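Long-range contacts in sensor protein (Vibrio cholerae, PDB 3BY9), which probably autophosphorylates on histidine as a two-component sensor kinase, the chain here being its sensor domain, which binds succinate: residues 237-241 with 253-258; 163-167 with 178-183. The contacts are given in a common frame with arbitrary orientation. Residues are numbered along the deposited sequence.

Interaction 1 of 2, residues 237-241 with 253-258; sequences DYIVS and RVLSPK. With CA (calcium ion), chain D.
Two extended antiparallel strands (Ile-239 phi/psi -95/129), axes 4.5 Å apart at 160°, pair Tyr-238 with Pro-257, Ile-239 with Ser-256, Val-240 with Leu-255 and Ser-241 with Val-254. Tyr-238 and Pro-257 form a non-hydrogen-bonded pair (CA–CA 4.4 Å); the m rotamer (chi1 -71°) swings the tyrosine ring over the neighbouring strand, with Leu-255 CD2 over one face, Tyr-238 CD1 3.7 Å from Leu-255 CB and CE1 3.7 Å from Pro-257 CG. In the next, hydrogen-bonded pair, Ile-239 N reaches Ser-256 O at 2.7 Å and Ser-256 N returns to Ile-239 O at 3.0 Å. Ile-239, Ser-241, Val-254 and Ser-256 face helix 5-27, Ile-239 touching Tyr-5; Val-240 and Leu-255 point to the other face. Lys-258 N donates to Asp-237 O (2.9 Å, 172°), and its all-t side chain passes Asp-237, CD 3.5 Å from OD2, to a salt bridge with Glu-225. Calcium is held by Asp-237 OD1 and Lys-258 O, each at 2.5 Å, and four waters. The arrangement is a β-hairpin whose open end carries a calcium site.

Interaction 2 of 2, residues 163-167 with 178-183; sequences SSYFV and SSQPAW
Strand 165-167 is extended, and the segment 178-183 leaves it after a single antiparallel, non-hydrogen-bonded pair, Val-167 with Ser-178 (CA–CA 4.2 Å). Ser-178 is itself extended, and its CA lies 4.1 Å from the centroid of the Phe-166 ring, 23° off the normal, a CH-pi contact, with Phe-166 chi1 at 90°. The t rotamer of Ser-178 brings OG within 2.9 Å of Gln-180 N, which donates to it in an ST turn; the same OG is 3.6 Å from Val-167 CG1. At Ser-179 the backbone turns (phi/psi -82/-6), and both its backbone N and its side-chain OG engage Phe-166: Ser-179 N donates to Phe-166 O at 3.1 Å, while Phe-166 N donates to Ser-179 OG, in the p rotamer, at 3.0 Å. A side chain thus takes the place of a strand carbonyl. Gln-180 curls back, its OE1 accepting from Ala-182 N at 2.8 Å, and its O accepts from Trp-183 N at 3.0 Å across the 3-10 turn 181-183. This turn returns Trp-183 to the strand, with its indole edge at Val-167 (CE3 to CG1, 3.8 Å) and CZ3 4.2 Å from Tyr-165 CB. Trp-215 meets the indole edge-to-face. The loop thus packs on an outermost strand of the four-stranded antiparallel sheet in the probably membrane-proximal half, consistent with the tandem PAS-like (PDC) fold of such sensors.

Interactions 1 and 2 belong to one four-stranded antiparallel sheet, their centres 11 Å apart, with strand 250-257 lying between strands 165-169 and 238-245. Two probable backbone hydrogen bonds join them, Leu-255 N to Tyr-165 O at 2.7 Å and Arg-253 N to Val-167 O at 2.9 Å. Packing adds to this: Leu-255 O is 3.4 Å from Ser-164 CB, and the Trp-183 side chain touches that of Leu-255, bringing the loop of interaction 2 onto the hairpin of interaction 1. Calcium is bound within interaction 1; the Tyr-165 side chain is about 12 Å from the ion. Tyr-131 and Lys-149, which bind succinate, lie on the other, five-stranded sheet, so neither contact lines that pocket.

Interaction 1 of 2, residues 237-241 with 253-258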
loop_
_atom_site.group_PDB
_atom_site.type_symbol
_atom_site.label_atom_id
_atom_site.label_comp_id
_atom_site.label_asym_id
_atom_site.label_seq_id
_atom_site.Cartn_x
_atom_site.Cartn_y
_atom_site.Cartn_z
ATOM N N ASP A 237 23.424 12.105 -8.809
ATOM C CA ASP A 237 23.276 12.298 -7.374
ATOM C C ASP A 237 22.165 13.267 -7.062
ATOM O O ASP A 237 21.791 14.122 -7.878
ATOM C CB ASP A 237 24.578 12.718 -6.721
ATOM C CG ASP A 237 25.214 13.922 -7.380
ATOM O OD1 ASP A 237 24.812 14.291 -8.514
ATOM O OD2 ASP A 237 26.123 14.486 -6.748
ATOM N N TYR A 238 21.627 13.121 -5.863
ATOM C CA TYR A 238 20.470 13.908 -5.437
ATOM C C TYR A 238 20.536 14.433 -4.045
ATOM O O TYR A 238 21.143 13.803 -3.191
ATOM C CB TYR A 238 19.215 13.014 -5.443
ATOM C CG TYR A 238 18.751 12.662 -6.829
ATOM C CD1 TYR A 238 17.751 13.387 -7.438
ATOM C CD2 TYR A 238 19.383 11.648 -7.546
ATOM C CE1 TYR A 238 17.354 13.138 -8.743
ATOM C CE2 TYR A 238 19.006 11.391 -8.891
ATOM C CZ TYR A 238 17.990 12.143 -9.462
ATOM O OH TYR A 238 17.618 11.914 -10.769
ATOM N N ILE A 239 19.853 15.551 -3.821
ATOM C CA ILE A 239 19.685 16.059 -2.445
ATOM C C ILE A 239 18.295 15.442 -2.053
ATOM O O ILE A 239 17.321 15.612 -2.766
ATOM C CB ILE A 239 19.627 17.585 -2.408
ATOM C CG1 ILE A 239 21.026 18.119 -2.796
ATOM C CG2 ILE A 239 19.216 18.100 -0.946
ATOM C CD1 ILE A 239 21.026 19.599 -3.152
ATOM N N VAL A 240 18.213 14.768 -0.902
ATOM C CA VAL A 240 16.980 14.025 -0.570
ATOM C C VAL A 240 16.463 14.348 0.811
ATOM O O VAL A 240 17.251 14.316 1.768
ATOM C CB VAL A 240 17.268 12.502 -0.593
ATOM C CG1 VAL A 240 16.001 11.731 -0.405
ATOM C CG2 VAL A 240 17.872 12.085 -1.956
ATOM N N SER A 241 15.193 14.736 0.910
ATOM C CA SER A 241 14.597 14.990 2.229
ATOM C C SER A 241 13.561 13.918 2.468
ATOM O O SER A 241 12.812 13.550 1.562
ATOM C CB SER A 241 13.973 16.376 2.295
ATOM O OG SER A 241 15.046 17.323 2.158
ATOM N N ARG A 253 9.846 10.462 0.347
ATOM C CA ARG A 253 11.108 11.151 0.117
ATOM C C ARG A 253 11.032 11.990 -1.112
ATOM O O ARG A 253 10.468 11.538 -2.120
ATOM C CB ARG A 253 12.205 10.088 -0.088
ATOM C CG ARG A 253 12.188 9.027 1.062
ATOM C CD ARG A 253 13.361 8.053 0.886
ATOM N NE ARG A 253 13.448 6.940 1.856
ATOM C CZ ARG A 253 14.284 6.957 2.893
ATOM N NH1 ARG A 253 15.038 8.037 3.128
ATOM N NH2 ARG A 253 14.484 5.853 3.593
ATOM N N VAL A 254 11.571 13.205 -1.031
ATOM C CA VAL A 254 11.585 14.080 -2.210
ATOM C C VAL A 254 13.054 14.174 -2.644
ATOM O O VAL A 254 13.969 14.353 -1.817
ATOM C CB VAL A 254 10.959 15.470 -1.893
ATOM C CG1 VAL A 254 11.592 16.127 -0.670
ATOM C CG2 VAL A 254 11.151 16.424 -3.104
ATOM N N LEU A 255 13.279 13.994 -3.953
ATOM C CA LEU A 255 14.636 13.967 -4.516
ATOM C C LEU A 255 14.806 15.078 -5.534
ATOM O O LEU A 255 13.963 15.219 -6.419
ATOM C CB LEU A 255 14.878 12.674 -5.279
ATOM C CG LEU A 255 15.107 11.360 -4.554
ATOM C CD1 LEU A 255 13.840 11.033 -3.791
ATOM C CD2 LEU A 255 15.379 10.237 -5.554
ATOM N N SER A 256 15.858 15.875 -5.372
ATOM C CA SER A 256 16.196 16.967 -6.321
ATOM C C SER A 256 17.606 16.718 -6.823
ATOM O O SER A 256 18.525 16.472 -6.046
ATOM C CB SER A 256 16.163 18.345 -5.612
ATOM O OG SER A 256 14.838 18.770 -5.308
ATOM N N PRO A 257 17.811 16.743 -8.152
ATOM C CA PRO A 257 19.161 16.512 -8.690
ATOM C C PRO A 257 20.142 17.491 -8.061
ATOM O O PRO A 257 19.861 18.692 -7.950
ATOM C CB PRO A 257 18.989 16.807 -10.193
ATOM C CG PRO A 257 17.565 16.364 -10.459
ATOM C CD PRO A 257 16.806 16.902 -9.235
ATOM N N LYS A 258 21.324 16.994 -7.689
ATOM C CA LYS A 258 22.334 17.851 -7.075
ATOM C C LYS A 258 23.124 18.502 -8.194
ATOM O O LYS A 258 23.789 17.791 -8.929
ATOM C CB LYS A 258 23.275 17.021 -6.204
ATOM C CG LYS A 258 24.308 17.892 -5.462
ATOM C CD LYS A 258 25.164 17.043 -4.538
ATOM C CE LYS A 258 26.222 17.894 -3.847
ATOM N NZ LYS A 258 27.223 16.990 -3.233
HETATM CA CA CA D . 25.033 16.086 -10.172
HETATM O O HOH W 1 26.787 16.520 -8.540
HETATM O O HOH W 2 22.701 14.859 -10.536
HETATM O O HOH W 3 23.975 16.487 -12.455
HETATM O O HOH W 4 26.510 14.566 -11.287
#

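Interaction 2 of 2, residues 163-167 with 178-183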
loop_
_atom_site.group_PDB
_atom_site.type_symbol
_atom_site.label_atom_id
_atom_site.label_comp_id
_atom_site.label_asym_id
_atom_site.label_seq_id
_atom_site.Cartn_x
_atom_site.Cartn_y
_atom_site.Cartn_z
ATOM N N SER A 163 10.216 19.460 -11.172
ATOM C CA SER A 163 11.619 19.715 -10.899
ATOM C C SER A 163 12.187 18.822 -9.784
ATOM O O SER A 163 13.372 18.912 -9.481
ATOM C CB SER A 163 11.809 21.224 -10.497
ATOM O OG SER A 163 11.025 21.542 -9.364
ATOM N N SER A 164 11.359 17.925 -9.247
ATOM C CA SER A 164 11.796 17.024 -8.160
ATOM C C SER A 164 10.938 15.753 -8.277
ATOM O O SER A 164 9.906 15.747 -8.963
ATOM C CB SER A 164 11.576 17.680 -6.805
ATOM O OG SER A 164 10.213 18.003 -6.578
ATOM N N TYR A 165 11.383 14.701 -7.610
ATOM C CA TYR A 165 10.711 13.416 -7.688
ATOM C C TYR A 165 10.387 12.938 -6.322
ATOM O O TYR A 165 10.978 13.406 -5.335
ATOM C CB TYR A 165 11.660 12.362 -8.317
ATOM C CG TYR A 165 12.190 12.747 -9.678
ATOM C CD1 TYR A 165 11.512 12.351 -10.857
ATOM C CD2 TYR A 165 13.273 13.625 -9.779
ATOM C CE1 TYR A 165 11.911 12.833 -12.128
ATOM C CE2 TYR A 165 13.649 14.147 -11.048
ATOM C CZ TYR A 165 12.951 13.731 -12.195
ATOM O OH TYR A 165 13.297 14.295 -13.398
ATOM N N PHE A 166 9.427 12.008 -6.230
ATOM C CA PHE A 166 9.228 11.440 -4.891
ATOM C C PHE A 166 9.247 9.928 -4.974
ATOM O O PHE A 166 9.013 9.324 -6.030
ATOM C CB PHE A 166 7.878 11.866 -4.261
ATOM C CG PHE A 166 6.747 10.915 -4.569
ATOM C CD1 PHE A 166 6.481 9.843 -3.739
ATOM C CD2 PHE A 166 5.991 11.073 -5.735
ATOM C CE1 PHE A 166 5.472 8.922 -4.056
ATOM C CE2 PHE A 166 4.983 10.157 -6.062
ATOM C CZ PHE A 166 4.727 9.069 -5.202
ATOM N N VAL A 167 9.607 9.294 -3.857
ATOM C CA VAL A 167 9.427 7.838 -3.781
ATOM C C VAL A 167 8.822 7.599 -2.381
ATOM O O VAL A 167 8.996 8.445 -1.497
ATOM C CB VAL A 167 10.726 6.997 -3.824
ATOM C CG1 VAL A 167 11.342 7.102 -5.255
ATOM C CG2 VAL A 167 11.761 7.478 -2.761
ATOM N N SER A 178 6.056 5.950 -6.657
ATOM C CA SER A 178 7.097 6.872 -7.120
ATOM C C SER A 178 6.548 7.721 -8.269
ATOM O O SER A 178 5.621 7.298 -8.951
ATOM C CB SER A 178 8.243 6.068 -7.683
ATOM O OG SER A 178 9.264 6.964 -8.158
ATOM N N SER A 179 7.113 8.916 -8.455
ATOM C CA SER A 179 6.753 9.700 -9.630
ATOM C C SER A 179 7.582 9.205 -10.833
ATOM O O SER A 179 7.366 9.667 -11.963
ATOM C CB SER A 179 6.967 11.203 -9.366
ATOM O OG SER A 179 8.333 11.534 -9.030
ATOM N N GLN A 180 8.535 8.288 -10.627
ATOM C CA GLN A 180 9.319 7.693 -11.741
ATOM C C GLN A 180 8.954 6.197 -11.652
ATOM O O GLN A 180 9.493 5.430 -10.868
ATOM C CB GLN A 180 10.830 7.967 -11.578
ATOM C CG GLN A 180 11.767 7.080 -12.415
ATOM C CD GLN A 180 11.365 6.924 -13.891
ATOM O OE1 GLN A 180 10.408 6.227 -14.220
ATOM N NE2 GLN A 180 12.119 7.553 -14.780
ATOM N N PRO A 181 8.008 5.758 -12.475
ATOM C CA PRO A 181 7.570 4.351 -12.439
ATOM C C PRO A 181 8.611 3.280 -12.669
ATOM O O PRO A 181 8.442 2.127 -12.245
ATOM C CB PRO A 181 6.441 4.298 -13.492
ATOM C CG PRO A 181 5.939 5.719 -13.515
ATOM C CD PRO A 181 7.201 6.559 -13.416
ATOM N N ALA A 182 9.699 3.649 -13.340
ATOM C CA ALA A 182 10.753 2.681 -13.598
ATOM C C ALA A 182 11.423 2.236 -12.300
ATOM O O ALA A 182 12.065 1.189 -12.261
ATOM C CB ALA A 182 11.802 3.303 -14.513
ATOM N N TRP A 183 11.300 3.047 -11.248
ATOM C CA TRP A 183 11.959 2.709 -9.963
ATOM C C TRP A 183 11.059 1.811 -9.087
ATOM O O TRP A 183 11.518 1.302 -8.036
ATOM C CB TRP A 183 12.327 3.995 -9.182
ATOM C CG TRP A 183 13.283 4.960 -9.897
ATOM C CD1 TRP A 183 14.121 4.659 -10.948
ATOM C CD2 TRP A 183 13.507 6.337 -9.590
ATOM N NE1 TRP A 183 14.857 5.772 -11.298
ATOM C CE2 TRP A 183 14.499 6.817 -10.487
ATOM C CE3 TRP A 183 12.962 7.228 -8.651
ATOM C CZ2 TRP A 183 14.949 8.140 -10.459
ATOM C CZ3 TRP A 183 13.398 8.532 -8.634
ATOM C CH2 TRP A 183 14.388 8.983 -9.541
#